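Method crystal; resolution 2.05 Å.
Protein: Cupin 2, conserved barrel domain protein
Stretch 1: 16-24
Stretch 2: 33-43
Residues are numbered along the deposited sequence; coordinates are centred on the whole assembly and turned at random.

Stretch 1, residues 16-24: FNQHWSPRV
Stretch 2, residues 33-43: FKLVKVEGEFV

Residues 16-24 run antiparallel to residues 33-39, and together the two stretches bury 934 Å². The regular part of the pairing is short. R23 and L35 form a hydrogen-bonded pair, with R23 N to L35 O at 2.8 Å, L35 N to R23 O at 2.9 Å, and N-H...O angles of 167° and 164°. V24 and K34 form the adjacent non-hydrogen-bonded pair, their CA atoms 4.3 Å apart; their side chains share one face, where V24 CG2 lies 3.7 Å from K34 CG, while R23 and L35 point to the other. Register then passes through P22 opposite V36 (CA to CA 4.6 Å) to H19 opposite K37 (4.8 Å between CA atoms).

W20 covers the most surface, 155 Å². Its backbone takes phi/psi 53/30, a left-handed conformation, between extended H19 (-88/159) and S21 (-130/89). W20 N donates to K37 O at 2.8 Å and 159°, which fixes the loop to the strand beyond the ladder. The CA-to-CB bond points away from the other stretch, yet chi1 of -57° (m) and chi2 of 108° bring the indole back across it. V38 (chi1 m) places CG1 over one face, 3.7 Å from the centroid of the six-membered ring and 24° off its normal, a CH-pi geometry. F42, with chi1 t and chi2 54°, lies over the opposite face: W20 CE3 to F42 CD1 is 3.5 Å, but the centroids are 5.0 Å apart with planes at 20°, so the rings are nearly parallel and barely overlap. At the indole edge, W20 NE1 makes a weak hydrogen bond to E39 O, 3.2 Å at 134°. The chain turns its corner at G40 (83/-158), whose O is 3.6 Å from W20 CZ2, also near the ring plane.

K37, covered over 121 Å², is the strand's counterpart. Its CA-to-CB bond points toward the loop, and an extended m, t, t, t side chain carries the ammonium to the start of stretch 1. K37 NZ donates to F16 O at 2.7 Å and, weakly, to N17 OD1 at 3.2 Å. F16, with chi1 68° (p) and chi2 -86°, turns its ring end to the strand, so that F16 CE2 is 3.8 Å from K37 CG and F16 CZ is 4.2 Å from L35 CB. K37 NZ stands 5.3 Å from the centroid of the F16 ring and 14° off its normal, too far for more than a weak cation-pi attraction.

Water 1 extends the backbone link, donating to Q18 O (2.7 Å) and accepting from S21 N (3.0 Å) and K37 N (3.1 Å).

H19 (chi1 -74°, m) packs its CD2 3.6 Å from K37 CB, and its CA approaches K37 O at 3.1 Å in a CA-H...O contact. Water 2 lies 2.8 Å from H19 ND1 and donates to E39 O at 2.9 Å, bridging the ring to the strand.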

ATOM      1  N   PHE D  16     -13.319  -7.858  11.325  1.00 54.22           N
ATOM      2  CA  PHE D  16     -14.559  -7.086  11.244  1.00 53.53           C
ATOM      3  C   PHE D  16     -15.360  -7.364   9.977  1.00 53.82           C
ATOM      4  O   PHE D  16     -14.794  -7.705   8.930  1.00 54.19           O
ATOM      5  CB  PHE D  16     -14.224  -5.590  11.337  1.00 52.82           C
ATOM      6  CG  PHE D  16     -13.474  -5.058  10.144  1.00 51.32           C
ATOM      7  CD1 PHE D  16     -12.083  -5.147  10.074  1.00 51.66           C
ATOM      8  CD2 PHE D  16     -14.165  -4.454   9.078  1.00 50.82           C
ATOM      9  CE1 PHE D  16     -11.400  -4.662   8.957  1.00 50.02           C
ATOM     10  CE2 PHE D  16     -13.494  -3.962   7.965  1.00 48.98           C
ATOM     11  CZ  PHE D  16     -12.115  -4.054   7.902  1.00 49.99           C
ATOM     12  N   ASN D  17     -16.680  -7.234  10.099  1.00 54.00           N
ATOM     13  CA  ASN D  17     -17.597  -7.348   8.976  1.00 54.14           C
ATOM     14  C   ASN D  17     -18.343  -6.052   8.669  1.00 53.24           C
ATOM     15  O   ASN D  17     -18.958  -5.969   7.611  1.00 53.99           O
ATOM     16  CB  ASN D  17     -18.558  -8.518   9.208  1.00 55.06           C
ATOM     17  CG  ASN D  17     -17.856  -9.882   9.103  1.00 60.07           C
ATOM     18  OD1 ASN D  17     -16.880 -10.051   8.353  1.00 67.10           O
ATOM     19  ND2 ASN D  17     -18.361 -10.857   9.837  1.00 63.00           N
ATOM     20  N   GLN D  18     -18.267  -5.044   9.549  1.00 52.58           N
ATOM     21  CA  GLN D  18     -18.957  -3.769   9.350  1.00 52.67           C
ATOM     22  C   GLN D  18     -18.413  -3.045   8.137  1.00 52.10           C
ATOM     23  O   GLN D  18     -17.200  -2.922   7.989  1.00 51.04           O
ATOM     24  CB  GLN D  18     -18.797  -2.861  10.575  1.00 54.37           C
ATOM     25  CG  GLN D  18     -19.523  -1.504  10.479  1.00 58.32           C
ATOM     26  CD  GLN D  18     -21.020  -1.627  10.341  1.00 61.05           C
ATOM     27  OE1 GLN D  18     -21.662  -2.272  11.164  1.00 65.05           O
ATOM     28  NE2 GLN D  18     -21.591  -0.989   9.314  1.00 60.71           N
ATOM     29  N   HIS D  19     -19.323  -2.560   7.300  1.00 50.79           N
ATOM     30  CA  HIS D  19     -18.978  -1.875   6.073  1.00 51.06           C
ATOM     31  C   HIS D  19     -18.778  -0.379   6.308  1.00 50.83           C
ATOM     32  O   HIS D  19     -19.260   0.172   7.315  1.00 50.49           O
ATOM     33  CB  HIS D  19     -20.063  -2.120   5.011  1.00 51.81           C
ATOM     34  CG  HIS D  19     -20.048  -3.496   4.419  1.00 53.04           C
ATOM     35  ND1 HIS D  19     -20.871  -3.856   3.376  1.00 52.89           N
ATOM     36  CD2 HIS D  19     -19.259  -4.571   4.668  1.00 53.82           C
ATOM     37  CE1 HIS D  19     -20.624  -5.109   3.043  1.00 55.40           C
ATOM     38  NE2 HIS D  19     -19.640  -5.559   3.800  1.00 53.52           N
ATOM     39  N   TRP D  20     -18.047   0.247   5.380  1.00 49.78           N
ATOM     40  CA  TRP D  20     -17.773   1.719   5.356  1.00 50.32           C
ATOM     41  C   TRP D  20     -17.195   2.311   6.663  1.00 49.67           C
ATOM     42  O   TRP D  20     -17.425   3.481   6.997  1.00 47.41           O
ATOM     43  CB  TRP D  20     -19.063   2.466   4.992  1.00 50.76           C
ATOM     44  CG  TRP D  20     -19.685   2.058   3.696  1.00 50.33           C
ATOM     45  CD1 TRP D  20     -20.829   1.344   3.527  1.00 50.98           C
ATOM     46  CD2 TRP D  20     -19.199   2.355   2.393  1.00 47.20           C
ATOM     47  NE1 TRP D  20     -21.095   1.178   2.190  1.00 49.71           N
ATOM     48  CE2 TRP D  20     -20.113   1.788   1.467  1.00 50.41           C
ATOM     49  CE3 TRP D  20     -18.086   3.059   1.909  1.00 51.25           C
ATOM     50  CZ2 TRP D  20     -19.939   1.889   0.084  1.00 50.99           C
ATOM     51  CZ3 TRP D  20     -17.908   3.157   0.529  1.00 52.37           C
ATOM     52  CH2 TRP D  20     -18.837   2.574  -0.367  1.00 51.13           C
ATOM     53  N   SER D  21     -16.454   1.482   7.393  1.00 50.05           N
ATOM     54  CA  SER D  21     -15.920   1.823   8.703  1.00 50.20           C
ATOM     55  C   SER D  21     -14.450   1.473   8.677  1.00 51.11           C
ATOM     56  O   SER D  21     -14.091   0.328   8.975  1.00 52.25           O
ATOM     57  CB  SER D  21     -16.690   1.084   9.771  1.00 50.59           C
ATOM     58  OG  SER D  21     -18.026   1.483   9.704  1.00 49.47           O
ATOM     59  N   PRO D  22     -13.606   2.434   8.242  1.00 51.23           N
ATOM     60  CA  PRO D  22     -12.184   2.143   8.116  1.00 53.14           C
ATOM     61  C   PRO D  22     -11.492   1.811   9.433  1.00 54.08           C
ATOM     62  O   PRO D  22     -11.766   2.448  10.449  1.00 56.05           O
ATOM     63  CB  PRO D  22     -11.605   3.414   7.447  1.00 52.65           C
ATOM     64  CG  PRO D  22     -12.779   4.109   6.851  1.00 50.84           C
ATOM     65  CD  PRO D  22     -13.914   3.805   7.771  1.00 52.14           C
ATOM     66  N   ARG D  23     -10.659   0.770   9.414  1.00 54.34           N
ATOM     67  CA  ARG D  23      -9.907   0.335  10.580  1.00 55.45           C
ATOM     68  C   ARG D  23      -8.437   0.652  10.323  1.00 53.44           C
ATOM     69  O   ARG D  23      -7.869   0.131   9.375  1.00 52.06           O
ATOM     70  CB  ARG D  23     -10.061  -1.164  10.788  1.00 56.98           C
ATOM     71  CG  ARG D  23     -11.481  -1.626  11.072  1.00 65.54           C
ATOM     72  CD  ARG D  23     -12.001  -1.195  12.442  1.00 72.79           C
ATOM     73  NE  ARG D  23     -13.084  -2.090  12.856  1.00 71.80           N
ATOM     74  CZ  ARG D  23     -14.386  -1.960  12.562  1.00 73.58           C
ATOM     75  NH1 ARG D  23     -14.871  -0.943  11.837  1.00 68.41           N
ATOM     76  NH2 ARG D  23     -15.230  -2.883  13.021  1.00 73.31           N
ATOM     77  N   VAL D  24      -7.838   1.481  11.187  1.00 52.48           N
ATOM     78  CA  VAL D  24      -6.423   1.847  11.082  1.00 52.15           C
ATOM     79  C   VAL D  24      -5.560   0.627  11.421  1.00 51.38           C
ATOM     80  O   VAL D  24      -5.626   0.125  12.521  1.00 51.19           O
ATOM     81  CB  VAL D  24      -6.058   3.035  12.023  1.00 52.46           C
ATOM     82  CG1 VAL D  24      -4.544   3.300  12.013  1.00 51.78           C
ATOM     83  CG2 VAL D  24      -6.844   4.310  11.613  1.00 50.34           C
ATOM     84  N   PHE D  33      -2.765   3.824   7.407  1.00 52.13           N
ATOM     85  CA  PHE D  33      -3.156   2.780   6.448  1.00 51.44           C
ATOM     86  C   PHE D  33      -4.431   2.254   7.077  1.00 51.33           C
ATOM     87  O   PHE D  33      -4.416   1.876   8.243  1.00 49.06           O
ATOM     88  CB  PHE D  33      -2.109   1.671   6.352  1.00 51.08           C
ATOM     89  CG  PHE D  33      -0.842   2.107   5.668  1.00 50.71           C
ATOM     90  CD1 PHE D  33       0.036   2.990   6.293  1.00 49.01           C
ATOM     91  CD2 PHE D  33      -0.526   1.628   4.399  1.00 52.86           C
ATOM     92  CE1 PHE D  33       1.192   3.427   5.653  1.00 52.22           C
ATOM     93  CE2 PHE D  33       0.660   2.041   3.750  1.00 53.98           C
ATOM     94  CZ  PHE D  33       1.502   2.961   4.384  1.00 49.50           C
ATOM     95  N   LYS D  34      -5.517   2.248   6.313  1.00 51.51           N
ATOM     96  CA  LYS D  34      -6.834   1.870   6.830  1.00 52.45           C
ATOM     97  C   LYS D  34      -7.473   0.839   5.931  1.00 51.65           C
ATOM     98  O   LYS D  34      -7.502   1.024   4.720  1.00 51.65           O
ATOM     99  CB  LYS D  34      -7.728   3.119   6.894  1.00 53.74           C
ATOM    100  CG  LYS D  34      -7.306   4.108   7.983  1.00 58.22           C
ATOM    101  CD  LYS D  34      -7.405   5.570   7.591  1.00 66.45           C
ATOM    102  CE  LYS D  34      -8.758   6.179   7.627  1.00 71.41           C
ATOM    103  NZ  LYS D  34      -8.650   7.638   7.176  1.00 71.90           N
ATOM    104  N   LEU D  35      -8.039  -0.196   6.539  1.00 51.37           N
ATOM    105  CA  LEU D  35      -8.758  -1.243   5.814  1.00 51.09           C
ATOM    106  C   LEU D  35     -10.235  -0.963   5.905  1.00 50.70           C
ATOM    107  O   LEU D  35     -10.724  -0.547   6.959  1.00 51.45           O
ATOM    108  CB  LEU D  35      -8.451  -2.629   6.374  1.00 49.68           C
ATOM    109  CG  LEU D  35      -7.009  -3.120   6.239  1.00 49.45           C
ATOM    110  CD1 LEU D  35      -6.982  -4.573   6.670  1.00 49.70           C
ATOM    111  CD2 LEU D  35      -6.424  -2.958   4.836  1.00 50.57           C
ATOM    112  N   VAL D  36     -10.944  -1.192   4.805  1.00 50.37           N
ATOM    113  CA  VAL D  36     -12.387  -0.976   4.751  1.00 49.92           C
ATOM    114  C   VAL D  36     -13.051  -2.098   3.925  1.00 50.45           C
ATOM    115  O   VAL D  36     -12.458  -2.606   2.962  1.00 50.21           O
ATOM    116  CB  VAL D  36     -12.740   0.408   4.084  1.00 49.86           C
ATOM    117  CG1 VAL D  36     -14.062   0.951   4.613  1.00 46.08           C
ATOM    118  CG2 VAL D  36     -11.636   1.477   4.289  1.00 50.00           C
ATOM    119  N   LYS D  37     -14.254  -2.495   4.338  1.00 50.49           N
ATOM    120  CA  LYS D  37     -15.113  -3.391   3.575  1.00 50.57           C
ATOM    121  C   LYS D  37     -16.234  -2.489   3.051  1.00 50.98           C
ATOM    122  O   LYS D  37     -16.835  -1.747   3.830  1.00 50.82           O
ATOM    123  CB  LYS D  37     -15.645  -4.540   4.437  1.00 50.91           C
ATOM    124  CG  LYS D  37     -14.566  -5.569   4.737  1.00 49.54           C
ATOM    125  CD  LYS D  37     -15.048  -6.682   5.631  1.00 50.24           C
ATOM    126  CE  LYS D  37     -13.941  -7.701   5.841  1.00 49.36           C
ATOM    127  NZ  LYS D  37     -14.441  -8.935   6.560  1.00 44.23           N
ATOM    128  N   VAL D  38     -16.474  -2.500   1.734  1.00 50.85           N
ATOM    129  CA  VAL D  38     -17.484  -1.628   1.115  1.00 50.76           C
ATOM    130  C   VAL D  38     -18.437  -2.401   0.197  1.00 51.41           C
ATOM    131  O   VAL D  38     -18.049  -3.390  -0.415  1.00 51.44           O
ATOM    132  CB  VAL D  38     -16.814  -0.450   0.358  1.00 51.68           C
ATOM    133  CG1 VAL D  38     -15.970   0.393   1.321  1.00 48.22           C
ATOM    134  CG2 VAL D  38     -15.942  -0.929  -0.812  1.00 50.20           C
ATOM    135  N   GLU D  39     -19.693  -1.965   0.151  1.00 50.98           N
ATOM    136  CA  GLU D  39     -20.704  -2.542  -0.743  1.00 51.68           C
ATOM    137  C   GLU D  39     -21.790  -1.488  -0.975  1.00 51.54           C
ATOM    138  O   GLU D  39     -22.180  -0.804  -0.041  1.00 51.73           O
ATOM    139  CB  GLU D  39     -21.297  -3.834  -0.172  1.00 51.76           C
ATOM    140  CG  GLU D  39     -22.176  -4.574  -1.191  1.00 52.69           C
ATOM    141  CD  GLU D  39     -22.634  -5.953  -0.745  1.00 53.85           C
ATOM    142  OE1 GLU D  39     -22.043  -6.539   0.186  1.00 57.29           O
ATOM    143  OE2 GLU D  39     -23.595  -6.459  -1.361  1.00 59.63           O
ATOM    144  N   GLY D  40     -22.269  -1.366  -2.205  1.00 50.75           N
ATOM    145  CA  GLY D  40     -23.233  -0.328  -2.557  1.00 51.30           C
ATOM    146  C   GLY D  40     -22.476   0.954  -2.844  1.00 51.70           C
ATOM    147  O   GLY D  40     -21.267   0.929  -3.120  1.00 51.53           O
ATOM    148  N   GLU D  41     -23.177   2.075  -2.738  1.00 51.96           N
ATOM    149  CA  GLU D  41     -22.623   3.395  -3.054  1.00 52.54           C
ATOM    150  C   GLU D  41     -22.327   4.249  -1.837  1.00 51.43           C
ATOM    151  O   GLU D  41     -23.046   4.189  -0.849  1.00 51.12           O
ATOM    152  CB  GLU D  41     -23.625   4.162  -3.912  1.00 52.70           C
ATOM    153  CG  GLU D  41     -23.973   3.446  -5.219  1.00 55.96           C
ATOM    154  CD  GLU D  41     -24.806   4.277  -6.169  1.00 56.64           C
ATOM    155  OE1 GLU D  41     -24.815   5.536  -6.066  1.00 63.54           O
ATOM    156  OE2 GLU D  41     -25.444   3.648  -7.046  1.00 65.97           O
ATOM    157  N   PHE D  42     -21.296   5.087  -1.947  1.00 51.00           N
ATOM    158  CA  PHE D  42     -20.939   6.053  -0.916  1.00 50.88           C
ATOM    159  C   PHE D  42     -21.679   7.367  -1.303  1.00 50.83           C
ATOM    160  O   PHE D  42     -22.776   7.313  -1.867  1.00 51.06           O
ATOM    161  CB  PHE D  42     -19.396   6.181  -0.829  1.00 51.80           C
ATOM    162  CG  PHE D  42     -18.877   6.825   0.473  1.00 50.05           C
ATOM    163  CD1 PHE D  42     -19.235   6.321   1.726  1.00 51.83           C
ATOM    164  CD2 PHE D  42     -17.998   7.911   0.424  1.00 52.95           C
ATOM    165  CE1 PHE D  42     -18.758   6.914   2.922  1.00 50.74           C
ATOM    166  CE2 PHE D  42     -17.519   8.516   1.609  1.00 52.44           C
ATOM    167  CZ  PHE D  42     -17.895   8.008   2.858  1.00 52.90           C
ATOM    168  N   VAL D  43     -21.096   8.527  -0.998  1.00 50.32           N
ATOM    169  CA  VAL D  43     -21.639   9.845  -1.303  1.00 48.37           C
ATOM    170  C   VAL D  43     -20.553  10.630  -2.031  1.00 48.73           C
ATOM    171  O   VAL D  43     -19.376  10.300  -1.938  1.00 48.91           O
ATOM    172  CB  VAL D  43     -22.062  10.608   0.005  1.00 48.62           C
ATOM    173  CG1 VAL D  43     -23.342   9.981   0.633  1.00 45.93           C
ATOM    174  CG2 VAL D  43     -20.886  10.685   1.042  1.00 45.06           C
TER
HETATM  175  O   HOH W   1     -15.373  -1.257   7.001  1.00 39.82           O
HETATM  176  O   HOH W   2     -22.742  -2.001   2.569  1.00 55.02           O